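Local coordinates for protein ochratoxinase (Aspergillus niger, PDB 4C65) that hydrolyses the amide bond of the mycotoxin ochratoxin A to ochratoxin alpha and L-phenylalanine, acting as a zinc-dependent carboxypeptidase of the amidohydrolase superfamily, at residues 4-9 / 51-56; 12-17 / 395-400; 79-84 / 152-157; 242-247 / 261-266. All coordinates share one frame; numbering follows the deposited sequence. Where two conformers were deposited one is given.

Interaction 1: residues 4-9 / 51-56; sequences EAKVTI and STQSTH
Val7 is held on both backbone polar atoms by Gln53. Gln53 N donates to Val7 O at 2.9 Å, and its side chain answers: a bend at chi2 (60°) brings CD round toward Val7, and the amide oxygen OE1 accepts from Val7 N at 3.0 Å in an almost straight bond (175°). Here the side-chain carbonyl does the job a strand carbonyl would do. Regular parallel bonding takes over two residues on, where Ile9 N donates to Ser54 O (3.1 Å) and Ile9 O accepts from His56 N (2.9 Å).

A water adds a polar bridge. It donates to Val7 O and lies 2.6 Å from Thr8 OG1, with Ser54 OG a longer third partner.

The van der Waals contacts lie on two faces. On one, the Ile9 side chain crosses that of Thr52 at about a right angle, its CD1 3.8 Å from Thr52 CB, while Val7 CG2 rests 3.7 Å from Ser51 OG, a hydroxyl bonded to Lys47 O. On the other, Thr8 CG2 meets the edge of the His56 ring in its plane, 3.7 Å from CD2.

Strand 7-15 runs between 54-58 and 26-31 in the smaller beta-sandwich domain, with Thr8 pairing through its backbone to Ile30. Val7 and Ile9 pack on Tyr48 and Leu49 of helix 46-51, and Trp415 meets the His56 ring edge-to-face.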
loop_
_atom_site.group_PDB
_atom_site.type_symbol
_atom_site.label_atom_id
_atom_site.label_comp_id
_atom_site.label_asym_id
_atom_site.label_seq_id
_atom_site.Cartn_x
_atom_site.Cartn_y
_atom_site.Cartn_z
ATOM N N GLU A 4 44.130 -20.597 32.563
ATOM C CA GLU A 4 44.796 -19.662 33.465
ATOM C C GLU A 4 44.326 -18.243 33.183
ATOM O O GLU A 4 44.151 -17.872 32.041
ATOM C CB GLU A 4 46.318 -19.737 33.273
ATOM C CG GLU A 4 46.993 -20.894 34.015
ATOM C CD GLU A 4 47.056 -20.703 35.518
ATOM O OE1 GLU A 4 47.069 -19.549 35.979
ATOM O OE2 GLU A 4 47.102 -21.713 36.249
ATOM N N ALA A 5 44.144 -17.452 34.227
ATOM C CA ALA A 5 43.793 -16.037 34.075
ATOM C C ALA A 5 44.950 -15.266 33.491
ATOM O O ALA A 5 46.105 -15.541 33.797
ATOM C CB ALA A 5 43.445 -15.461 35.418
ATOM N N LYS A 6 44.638 -14.325 32.621
ATOM C CA LYS A 6 45.647 -13.478 32.027
ATOM C C LYS A 6 45.848 -12.226 32.868
ATOM O O LYS A 6 44.955 -11.415 33.038
ATOM C CB LYS A 6 45.280 -13.127 30.586
ATOM C CG LYS A 6 46.390 -12.401 29.857
ATOM C CD LYS A 6 46.147 -12.303 28.360
ATOM C CE LYS A 6 47.074 -11.226 27.743
ATOM N NZ LYS A 6 46.520 -10.475 26.578
ATOM N N VAL A 7 47.060 -12.075 33.380
ATOM C CA VAL A 7 47.367 -11.041 34.337
ATOM C C VAL A 7 48.358 -10.039 33.764
ATOM O O VAL A 7 49.390 -10.422 33.224
ATOM C CB VAL A 7 47.916 -11.686 35.629
ATOM C CG1 VAL A 7 48.402 -10.631 36.620
ATOM C CG2 VAL A 7 46.839 -12.556 36.252
ATOM N N THR A 8 48.051 -8.748 33.920
ATOM C CA THR A 8 48.929 -7.661 33.484
ATOM C C THR A 8 49.153 -6.681 34.637
ATOM O O THR A 8 48.203 -6.265 35.293
ATOM C CB THR A 8 48.320 -6.883 32.311
ATOM O OG1 THR A 8 47.957 -7.785 31.275
ATOM C CG2 THR A 8 49.297 -5.862 31.772
ATOM N N ILE A 9 50.415 -6.345 34.901
ATOM C CA ILE A 9 50.745 -5.336 35.903
ATOM C C ILE A 9 51.179 -4.077 35.201
ATOM O O ILE A 9 52.038 -4.114 34.326
ATOM C CB ILE A 9 51.859 -5.786 36.868
ATOM C CG1 ILE A 9 51.479 -7.133 37.491
ATOM C CG2 ILE A 9 52.052 -4.744 37.962
ATOM C CD1 ILE A 9 52.473 -7.673 38.483
ATOM N N SER A 51 52.273 -14.432 38.784
ATOM C CA SER A 51 51.481 -14.935 37.672
ATOM C C SER A 51 51.441 -14.009 36.451
ATOM O O SER A 51 50.912 -14.395 35.412
ATOM C CB SER A 51 50.062 -15.233 38.149
ATOM O OG SER A 51 49.362 -14.035 38.469
ATOM N N THR A 52 52.005 -12.804 36.544
ATOM C CA THR A 52 51.874 -11.825 35.449
ATOM C C THR A 52 52.514 -12.263 34.115
ATOM O O THR A 52 53.663 -12.662 34.049
ATOM C CB THR A 52 52.357 -10.411 35.869
ATOM O OG1 THR A 52 52.061 -9.471 34.828
ATOM C CG2 THR A 52 53.862 -10.375 36.173
ATOM N N GLN A 53 51.725 -12.170 33.056
ATOM C CA GLN A 53 52.154 -12.435 31.684
ATOM C C GLN A 53 53.017 -11.280 31.147
ATOM O O GLN A 53 53.920 -11.501 30.365
ATOM C CB GLN A 53 50.911 -12.563 30.753
ATOM C CG GLN A 53 50.346 -13.953 30.507
ATOM C CD GLN A 53 49.875 -14.651 31.777
ATOM O OE1 GLN A 53 49.235 -14.054 32.650
ATOM N NE2 GLN A 53 50.165 -15.933 31.875
ATOM N N SER A 54 52.668 -10.046 31.503
ATOM C CA SER A 54 53.406 -8.885 31.047
ATOM C C SER A 54 53.259 -7.707 31.997
ATOM O O SER A 54 52.281 -7.582 32.741
ATOM C CB SER A 54 52.966 -8.460 29.656
ATOM O OG SER A 54 51.718 -7.827 29.704
ATOM N N THR A 55 54.260 -6.839 31.955
ATOM C CA THR A 55 54.343 -5.679 32.791
ATOM C C THR A 55 54.544 -4.419 31.935
ATOM O O THR A 55 55.241 -4.478 30.924
ATOM C CB THR A 55 55.634 -5.895 33.627
ATOM O OG1 THR A 55 55.545 -7.131 34.344
ATOM C CG2 THR A 55 55.925 -4.755 34.574
ATOM N N HIS A 56 53.962 -3.298 32.352
ATOM C CA HIS A 56 54.168 -2.020 31.689
ATOM C C HIS A 56 54.518 -0.975 32.707
ATOM O O HIS A 56 54.056 -1.050 33.850
ATOM C CB HIS A 56 52.897 -1.605 30.946
ATOM C CG HIS A 56 52.484 -2.591 29.910
ATOM N ND1 HIS A 56 52.963 -2.557 28.621
ATOM C CD2 HIS A 56 51.684 -3.675 29.991
ATOM C CE1 HIS A 56 52.443 -3.562 27.938
ATOM N NE2 HIS A 56 51.669 -4.257 28.749
HETATM O O HOH W 1 49.269 -9.866 30.374
#

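Interaction 2: residues 12-17 / 395-400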
loop_
_atom_site.group_PDB
_atom_site.type_symbol
_atom_site.label_atom_id
_atom_site.label_comp_id
_atom_site.label_asym_id
_atom_site.label_seq_id
_atom_site.Cartn_x
_atom_site.Cartn_y
_atom_site.Cartn_z
ATOM N N ALA A 12 52.513 2.898 37.451
ATOM C CA ALA A 12 52.222 4.261 37.031
ATOM C C ALA A 12 52.874 5.301 37.921
ATOM O O ALA A 12 52.670 5.284 39.128
ATOM C CB ALA A 12 50.711 4.485 36.981
ATOM N N GLY A 13 53.611 6.234 37.317
ATOM C CA GLY A 13 54.144 7.381 38.043
ATOM C C GLY A 13 53.035 8.152 38.755
ATOM O O GLY A 13 53.164 8.531 39.914
ATOM N N LEU A 14 51.930 8.350 38.048
ATOM C CA LEU A 14 50.729 8.967 38.598
ATOM C C LEU A 14 49.506 8.165 38.157
ATOM O O LEU A 14 49.337 7.882 36.973
ATOM C CB LEU A 14 50.617 10.402 38.085
ATOM C CG LEU A 14 49.439 11.229 38.588
ATOM C CD1 LEU A 14 49.630 11.606 40.049
ATOM C CD2 LEU A 14 49.277 12.467 37.723
ATOM N N LEU A 15 48.645 7.823 39.113
ATOM C CA LEU A 15 47.419 7.093 38.814
ATOM C C LEU A 15 46.207 7.928 39.198
ATOM O O LEU A 15 46.042 8.276 40.354
ATOM C CB LEU A 15 47.398 5.739 39.523
ATOM C CG LEU A 15 46.246 4.792 39.143
ATOM C CD1 LEU A 15 46.698 3.345 39.131
ATOM C CD2 LEU A 15 45.042 4.946 40.062
ATOM N N ILE A 16 45.390 8.257 38.191
ATOM C CA ILE A 16 44.187 9.045 38.371
ATOM C C ILE A 16 43.009 8.072 38.362
ATOM O O ILE A 16 42.662 7.539 37.311
ATOM C CB ILE A 16 44.055 10.114 37.258
ATOM C CG1 ILE A 16 45.290 11.025 37.264
ATOM C CG2 ILE A 16 42.796 10.947 37.464
ATOM C CD1 ILE A 16 45.543 11.757 35.971
ATOM N N PRO A 17 42.428 7.801 39.543
ATOM C CA PRO A 17 41.439 6.747 39.617
ATOM C C PRO A 17 40.098 7.081 38.961
ATOM O O PRO A 17 39.322 6.175 38.655
ATOM C CB PRO A 17 41.295 6.516 41.122
ATOM C CG PRO A 17 41.557 7.849 41.710
ATOM C CD PRO A 17 42.649 8.427 40.851
ATOM N N GLU A 395 51.438 9.960 28.288
ATOM C CA GLU A 395 52.826 10.372 28.408
ATOM C C GLU A 395 52.978 11.569 29.347
ATOM O O GLU A 395 54.007 11.708 29.969
ATOM C CB GLU A 395 53.365 10.735 27.043
ATOM C CG GLU A 395 54.816 10.351 26.754
ATOM C CD GLU A 395 55.166 10.434 25.248
ATOM O OE1 GLU A 395 54.220 10.520 24.412
ATOM O OE2 GLU A 395 56.385 10.431 24.885
ATOM N N GLU A 396 51.957 12.420 29.448
ATOM C CA GLU A 396 52.019 13.615 30.307
ATOM C C GLU A 396 50.820 13.723 31.223
ATOM O O GLU A 396 49.794 13.102 31.007
ATOM C CB GLU A 396 52.138 14.907 29.499
ATOM C CG GLU A 396 53.587 15.172 29.009
ATOM C CD GLU A 396 53.825 15.112 27.513
ATOM O OE1 GLU A 396 52.851 15.142 26.714
ATOM O OE2 GLU A 396 55.036 15.100 27.145
ATOM N N ASN A 397 50.984 14.532 32.260
ATOM C CA ASN A 397 49.992 14.695 33.314
ATOM C C ASN A 397 48.895 15.672 32.887
ATOM O O ASN A 397 49.138 16.869 32.790
ATOM C CB ASN A 397 50.675 15.195 34.585
ATOM C CG ASN A 397 49.719 15.374 35.731
ATOM O OD1 ASN A 397 48.537 15.039 35.647
ATOM N ND2 ASN A 397 50.206 15.960 36.795
ATOM N N PRO A 398 47.683 15.149 32.626
ATOM C CA PRO A 398 46.607 15.993 32.159
ATOM C C PRO A 398 46.126 17.005 33.203
ATOM O O PRO A 398 45.505 17.990 32.840
ATOM C CB PRO A 398 45.517 14.990 31.803
ATOM C CG PRO A 398 45.754 13.846 32.722
ATOM C CD PRO A 398 47.239 13.758 32.859
ATOM N N LEU A 399 46.432 16.774 34.479
ATOM C CA LEU A 399 46.034 17.685 35.548
ATOM C C LEU A 399 46.815 18.988 35.486
ATOM O O LEU A 399 46.350 19.992 36.013
ATOM C CB LEU A 399 46.234 17.031 36.916
ATOM C CG LEU A 399 45.542 15.689 37.120
ATOM C CD1 LEU A 399 45.896 15.128 38.478
ATOM C CD2 LEU A 399 44.040 15.828 36.976
ATOM N N GLU A 400 47.985 18.955 34.840
ATOM C CA GLU A 400 48.805 20.166 34.592
ATOM C C GLU A 400 48.328 20.861 33.350
ATOM O O GLU A 400 48.554 22.045 33.212
ATOM C CB GLU A 400 50.296 19.873 34.250
ATOM C CG GLU A 400 51.367 20.613 35.023
ATOM C CD GLU A 400 51.902 19.712 36.082
ATOM O OE1 GLU A 400 52.537 18.705 35.689
ATOM O OE2 GLU A 400 51.663 19.965 37.273
#
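Leu14, at the corner that strand 7-15 turns, and Ile16, two residues on, rest on an Asx turn begun by Asn397 in the loop after strand 391-394. Leu14 CD2 sits against the carboxamide, 3.4 Å from Asn397 OD1 and 3.7 Å from Asn397 ND2, the two side chains crossing obliquely. The amide is fixed by its own turn: with CG anti to the backbone N (chi1 -179°), Asn397 OD1 accepts from Leu399 N at 3.0 Å, the donor standing above the carbonyl plane. A separate backbone bond runs from Glu400 N to Asn397 O.

Ile16 reaches further along the loop. Its CD1 comes tip to tip with the proline ring, 3.9 Å from Pro398 CG, and lies 4.1 Å from Leu399 CG. Leu399 CD1 also approaches Leu14 CD2, more loosely, at 4.4 Å. Leu359 and Ile362 of helix 358-365 pack on Leu399, and Pro22 touches both leucines.

No hydrogen bond crosses between 12-17 and 395-400. Both hydrogen bonds lie within 397-400. The aliphatic side chains cluster through dispersion and the hydrophobic effect, while the Leu14 methyl meets the carboxamide in van der Waals contact, the polarity of OD1 being met by Leu399 N.

Interaction 3: residues 79-84 / 152-157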
loop_
_atom_site.group_PDB
_atom_site.type_symbol
_atom_site.label_atom_id
_atom_site.label_comp_id
_atom_site.label_asym_id
_atom_site.label_seq_id
_atom_site.Cartn_x
_atom_site.Cartn_y
_atom_site.Cartn_z
ATOM N N TYR A 79 24.228 16.497 1.288
ATOM C CA TYR A 79 23.256 17.399 1.898
ATOM C C TYR A 79 23.815 17.963 3.211
ATOM O O TYR A 79 24.426 17.248 4.000
ATOM C CB TYR A 79 21.943 16.678 2.195
ATOM C CG TYR A 79 21.216 16.199 0.978
ATOM C CD1 TYR A 79 20.582 17.093 0.136
ATOM C CD2 TYR A 79 21.136 14.848 0.682
ATOM C CE1 TYR A 79 19.896 16.661 -0.973
ATOM C CE2 TYR A 79 20.453 14.407 -0.435
ATOM C CZ TYR A 79 19.837 15.319 -1.253
ATOM O OH TYR A 79 19.142 14.889 -2.357
ATOM N N ASN A 80 23.539 19.241 3.466
ATOM C CA ASN A 80 24.066 19.928 4.644
ATOM C C ASN A 80 23.162 19.902 5.876
ATOM O O ASN A 80 23.624 20.244 6.943
ATOM C CB ASN A 80 24.446 21.356 4.265
ATOM C CG ASN A 80 25.692 21.411 3.385
ATOM O OD1 ASN A 80 26.554 20.537 3.430
ATOM N ND2 ASN A 80 25.777 22.444 2.575
ATOM N N ASP A 81 21.901 19.482 5.734
ATOM C CA ASP A 81 21.008 19.310 6.877
ATOM C C ASP A 81 20.714 17.820 7.147
ATOM O O ASP A 81 21.436 16.940 6.670
ATOM C CB ASP A 81 19.721 20.117 6.671
ATOM C CG ASP A 81 18.857 19.582 5.541
ATOM O OD1 ASP A 81 19.185 18.535 4.947
ATOM O OD2 ASP A 81 17.838 20.217 5.241
ATOM N N TYR A 82 19.652 17.536 7.903
ATOM C CA TYR A 82 19.280 16.160 8.234
ATOM C C TYR A 82 18.825 15.309 7.036
ATOM O O TYR A 82 18.584 14.102 7.188
ATOM C CB TYR A 82 18.197 16.148 9.323
ATOM C CG TYR A 82 18.673 16.451 10.727
ATOM C CD1 TYR A 82 20.031 16.360 11.081
ATOM C CD2 TYR A 82 17.741 16.769 11.741
ATOM C CE1 TYR A 82 20.446 16.602 12.384
ATOM C CE2 TYR A 82 18.152 17.004 13.054
ATOM C CZ TYR A 82 19.501 16.927 13.368
ATOM O OH TYR A 82 19.900 17.169 14.663
ATOM N N THR A 83 18.722 15.918 5.850
ATOM C CA THR A 83 18.419 15.177 4.634
ATOM C C THR A 83 19.469 14.096 4.385
ATOM O O THR A 83 19.151 13.062 3.816
ATOM C CB THR A 83 18.290 16.109 3.399
ATOM O OG1 THR A 83 17.346 17.153 3.683
ATOM C CG2 THR A 83 17.812 15.347 2.178
ATOM N N SER A 84 20.726 14.336 4.796
ATOM C CA SER A 84 21.789 13.375 4.524
ATOM C C SER A 84 21.577 12.111 5.322
ATOM O O SER A 84 21.958 11.033 4.898
ATOM C CB SER A 84 23.189 13.968 4.779
ATOM O OG SER A 84 23.369 14.326 6.127
ATOM N N ILE A 152 12.761 16.291 9.420
ATOM C CA ILE A 152 13.509 16.911 8.319
ATOM C C ILE A 152 12.561 17.859 7.593
ATOM O O ILE A 152 11.864 17.486 6.668
ATOM C CB ILE A 152 14.068 15.882 7.331
ATOM C CG1 ILE A 152 14.948 14.891 8.062
ATOM C CG2 ILE A 152 14.890 16.582 6.251
ATOM C CD1 ILE A 152 15.220 13.611 7.295
ATOM N N PHE A 153 12.537 19.097 8.036
ATOM C CA PHE A 153 11.545 20.071 7.583
ATOM C C PHE A 153 11.639 20.400 6.117
ATOM O O PHE A 153 10.648 20.756 5.513
ATOM C CB PHE A 153 11.667 21.357 8.381
ATOM C CG PHE A 153 11.133 21.248 9.769
ATOM C CD1 PHE A 153 11.885 20.692 10.779
ATOM C CD2 PHE A 153 9.879 21.742 10.079
ATOM C CE1 PHE A 153 11.395 20.607 12.076
ATOM C CE2 PHE A 153 9.396 21.664 11.378
ATOM C CZ PHE A 153 10.150 21.080 12.369
ATOM N N ALA A 154 12.820 20.285 5.533
ATOM C CA ALA A 154 12.983 20.587 4.105
ATOM C C ALA A 154 12.367 19.550 3.178
ATOM O O ALA A 154 12.152 19.838 2.001
ATOM C CB ALA A 154 14.437 20.777 3.760
ATOM N N LEU A 155 12.101 18.352 3.695
ATOM C CA LEU A 155 11.436 17.315 2.919
ATOM C C LEU A 155 9.929 17.323 3.200
ATOM O O LEU A 155 9.517 17.675 4.297
ATOM C CB LEU A 155 12.029 15.945 3.252
ATOM C CG LEU A 155 13.397 15.666 2.660
ATOM C CD1 LEU A 155 13.822 14.281 3.082
ATOM C CD2 LEU A 155 13.389 15.791 1.138
ATOM N N PRO A 156 9.110 16.899 2.237
ATOM C CA PRO A 156 7.708 16.807 2.541
ATOM C C PRO A 156 7.448 15.715 3.561
ATOM O O PRO A 156 8.270 14.803 3.744
ATOM C CB PRO A 156 7.064 16.486 1.202
ATOM C CG PRO A 156 8.091 16.771 0.164
ATOM C CD PRO A 156 9.397 16.564 0.834
ATOM N N ALA A 157 6.320 15.816 4.244
ATOM C CA ALA A 157 6.108 15.036 5.443
ATOM C C ALA A 157 5.927 13.550 5.161
ATOM O O ALA A 157 6.303 12.716 5.979
ATOM C CB ALA A 157 4.914 15.599 6.213
HETATM O O HOH W 2 15.469 20.159 6.736
#
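Ile152 lies against the turn that leads into helix 83-87, each of its branches meeting something different. CG1 touches Tyr82 CB at 3.7 Å, CD1 reaches Tyr82 O at 3.4 Å, and CG2 comes 3.6 Å from Thr83 OG1, the Ile152 and Thr83 side chains crossing at about a right angle. The Tyr82 ring extends off from Ile152 to near the zinc ligand His245 and the active-site residue Asp336, without touching them. The Thr83 methyl CG2 sits over the centre of the Tyr79 ring and also nears Leu155 CD1.

Asp81 caps this turn. Its CG stands between the backbone N and the carbonyl carbon (chi1 68°), and OD1 then takes two bonds: Thr83 N meets it from above the carboxylate plane at 2.8 Å, and Thr83 OG1 on the syn side at 2.6 Å. Asp81 OD2 lies 3.8 Å from Ala154 CB, and a water bonded to OD2 at 2.8 Å accepts from Ala154 N at 2.9 Å, within the type I turn 152-155.

Tyr78 of a second subunit also bonds Asp81 OD2, and Tyr79 of that subunit bonds Thr83 OG1, so the contact is part of an interface of the octamer. Both carboxylate oxygens being engaged by two partners each, the charged form of Asp81 is probably favoured; between the two segments themselves, van der Waals contact and one water do the joining.

Interaction 4: residues 242-247 / 261-266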
loop_
_atom_site.group_PDB
_atom_site.type_symbol
_atom_site.label_atom_id
_atom_site.label_comp_id
_atom_site.label_asym_id
_atom_site.label_seq_id
_atom_site.Cartn_x
_atom_site.Cartn_y
_atom_site.Cartn_z
ATOM N N VAL A 242 16.055 7.563 30.020
ATOM C CA VAL A 242 15.813 8.393 28.872
ATOM C C VAL A 242 16.683 9.610 28.996
ATOM O O VAL A 242 16.789 10.221 30.060
ATOM C CB VAL A 242 14.343 8.822 28.782
ATOM C CG1 VAL A 242 14.154 9.850 27.688
ATOM C CG2 VAL A 242 13.448 7.624 28.565
ATOM N N SER A 243 17.315 9.952 27.891
ATOM C CA SER A 243 18.054 11.172 27.770
ATOM C C SER A 243 17.223 12.106 26.929
ATOM O O SER A 243 16.722 11.722 25.867
ATOM C CB SER A 243 19.396 10.907 27.071
ATOM O OG SER A 243 20.080 12.124 26.803
ATOM N N ALA A 244 17.125 13.352 27.375
ATOM C CA ALA A 244 16.305 14.350 26.726
ATOM C C ALA A 244 17.129 15.533 26.223
ATOM O O ALA A 244 17.815 16.188 27.003
ATOM C CB ALA A 244 15.272 14.850 27.710
ATOM N N HIS A 245 17.041 15.786 24.913
ATOM C CA HIS A 245 17.480 17.025 24.299
ATOM C C HIS A 245 16.586 18.151 24.793
ATOM O O HIS A 245 15.400 18.189 24.477
ATOM C CB HIS A 245 17.418 16.871 22.782
ATOM C CG HIS A 245 17.528 18.147 22.017
ATOM N ND1 HIS A 245 18.654 18.467 21.297
ATOM C CD2 HIS A 245 16.632 19.135 21.772
ATOM C CE1 HIS A 245 18.472 19.624 20.684
ATOM N NE2 HIS A 245 17.247 20.047 20.946
ATOM N N VAL A 246 17.150 19.065 25.582
ATOM C CA VAL A 246 16.410 20.236 26.105
ATOM C C VAL A 246 17.213 21.536 26.072
ATOM O O VAL A 246 18.387 21.579 26.455
ATOM C CB VAL A 246 15.919 20.007 27.555
ATOM C CG1 VAL A 246 14.770 19.019 27.582
ATOM C CG2 VAL A 246 17.044 19.517 28.452
ATOM N N HIS A 247 16.578 22.606 25.628
ATOM C CA HIS A 247 17.186 23.925 25.689
ATOM C C HIS A 247 16.352 24.799 26.612
ATOM O O HIS A 247 16.769 25.099 27.741
ATOM C CB HIS A 247 17.303 24.543 24.285
ATOM C CG HIS A 247 18.385 23.932 23.447
ATOM N ND1 HIS A 247 19.726 24.085 23.733
ATOM C CD2 HIS A 247 18.330 23.158 22.341
ATOM C CE1 HIS A 247 20.446 23.424 22.849
ATOM N NE2 HIS A 247 19.623 22.857 21.988
ATOM N N LYS A 261 16.350 10.957 33.037
ATOM C CA LYS A 261 17.442 10.879 33.984
ATOM C C LYS A 261 18.715 11.464 33.449
ATOM O O LYS A 261 19.701 11.531 34.140
ATOM C CB LYS A 261 17.648 9.445 34.441
ATOM C CG LYS A 261 16.504 8.923 35.289
ATOM C CD LYS A 261 16.347 9.685 36.604
ATOM C CE LYS A 261 16.555 8.780 37.797
ATOM N NZ LYS A 261 17.751 9.152 38.620
ATOM N N SER A 262 18.687 11.924 32.210
ATOM C CA SER A 262 19.834 12.586 31.618
ATOM C C SER A 262 19.328 13.708 30.730
ATOM O O SER A 262 18.373 13.534 29.988
ATOM C CB SER A 262 20.652 11.555 30.828
ATOM O OG SER A 262 21.732 12.153 30.124
ATOM N N LEU A 263 19.927 14.879 30.827
ATOM C CA LEU A 263 19.509 15.998 30.003
ATOM C C LEU A 263 20.684 16.495 29.219
ATOM O O LEU A 263 21.797 16.622 29.769
ATOM C CB LEU A 263 18.958 17.133 30.860
ATOM C CG LEU A 263 17.783 16.761 31.738
ATOM C CD1 LEU A 263 17.420 17.951 32.617
ATOM C CD2 LEU A 263 16.590 16.306 30.922
ATOM N N GLU A 264 20.434 16.831 27.958
ATOM C CA GLU A 264 21.482 17.334 27.094
ATOM C C GLU A 264 21.313 18.826 26.796
ATOM O O GLU A 264 20.186 19.295 26.649
ATOM C CB GLU A 264 21.518 16.524 25.809
ATOM C CG GLU A 264 21.087 15.091 25.979
ATOM C CD GLU A 264 22.180 14.375 26.767
ATOM O OE1 GLU A 264 23.359 14.471 26.332
ATOM O OE2 GLU A 264 21.883 13.724 27.802
ATOM N N HIS A 265 22.439 19.522 26.689
ATOM C CA HIS A 265 22.494 20.948 26.430
ATOM C C HIS A 265 22.050 21.750 27.641
ATOM O O HIS A 265 22.841 22.508 28.219
ATOM C CB HIS A 265 21.683 21.341 25.180
ATOM C CG HIS A 265 21.801 20.358 24.059
ATOM N ND1 HIS A 265 23.005 20.052 23.469
ATOM C CD2 HIS A 265 20.877 19.583 23.453
ATOM C CE1 HIS A 265 22.819 19.131 22.544
ATOM N NE2 HIS A 265 21.532 18.838 22.506
ATOM N N VAL A 266 20.779 21.605 27.995
ATOM C CA VAL A 266 20.208 22.188 29.195
ATOM C C VAL A 266 20.464 23.679 29.268
ATOM O O VAL A 266 20.655 24.235 30.346
ATOM C CB VAL A 266 20.718 21.504 30.477
ATOM C CG1 VAL A 266 19.567 21.340 31.451
ATOM C CG2 VAL A 266 21.305 20.129 30.202
#
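His245 and His265, both ligands of the second zinc site, bring their rings together with His245 ND1 3.1 Å from His265 NE2. The planes stand at 76°, His245 CG at the edge of the His265 ring. His247 completes an aromatic cluster: its ring is nearly parallel to that of His265 (13°) but slid aside, with His247 CE1 3.4 Å from His265 CB. Outside hydrogen bonds hold these rings, Gly209 O at His245 NE2, Thr287 OG1 at His265 ND1 and Ser267 OG at His247 ND1.

The rings grow from near the ends of two neighbouring parallel strands of the TIM barrel, 242-246 and 262-263, joined through helix 249-258 as a beta-alpha-beta unit. Ala244 bonds across with both polar atoms, its N donating to Ser262 O and its O accepting from Glu264 N, each at 2.9 Å.

On the face that carries His245, Glu264 is modelled in two conformers; in one, so less certainly, OE2 takes a 2.6 Å bond from Ser243 OG, from above the carboxylate plane, and a 2.8 Å bond from Ser262 OG. Arg113 salt-bridges OE2, and OE1 bonds the zinc ligand His69. On the other side Ala244 CB meets Leu263 CD2 at 3.8 Å, both residues packing on Ala255.

Overall arrangement
Interactions 1 and 2 share strand 7-15, their centres 22 Å apart, and their segments alternate along the chain. Interaction 1 pairs the beginning of that strand with strand 54-58, while interaction 2 brings in a loop from near the C-terminal end, so the small beta-sandwich domain is assembled from both ends of the sequence. Interactions 3 and 4 fall between, in sequence, within the span that interaction 2 encloses. They lie 23 Å apart by centres, with about 7 Å between nearest atoms: interaction 4 forms part of the barrel and its zinc site, and interaction 3 joins that neighbourhood to the subunit interface. The centres of interactions 1 and 3 are 52 Å apart, on opposite sides of the chain's centre.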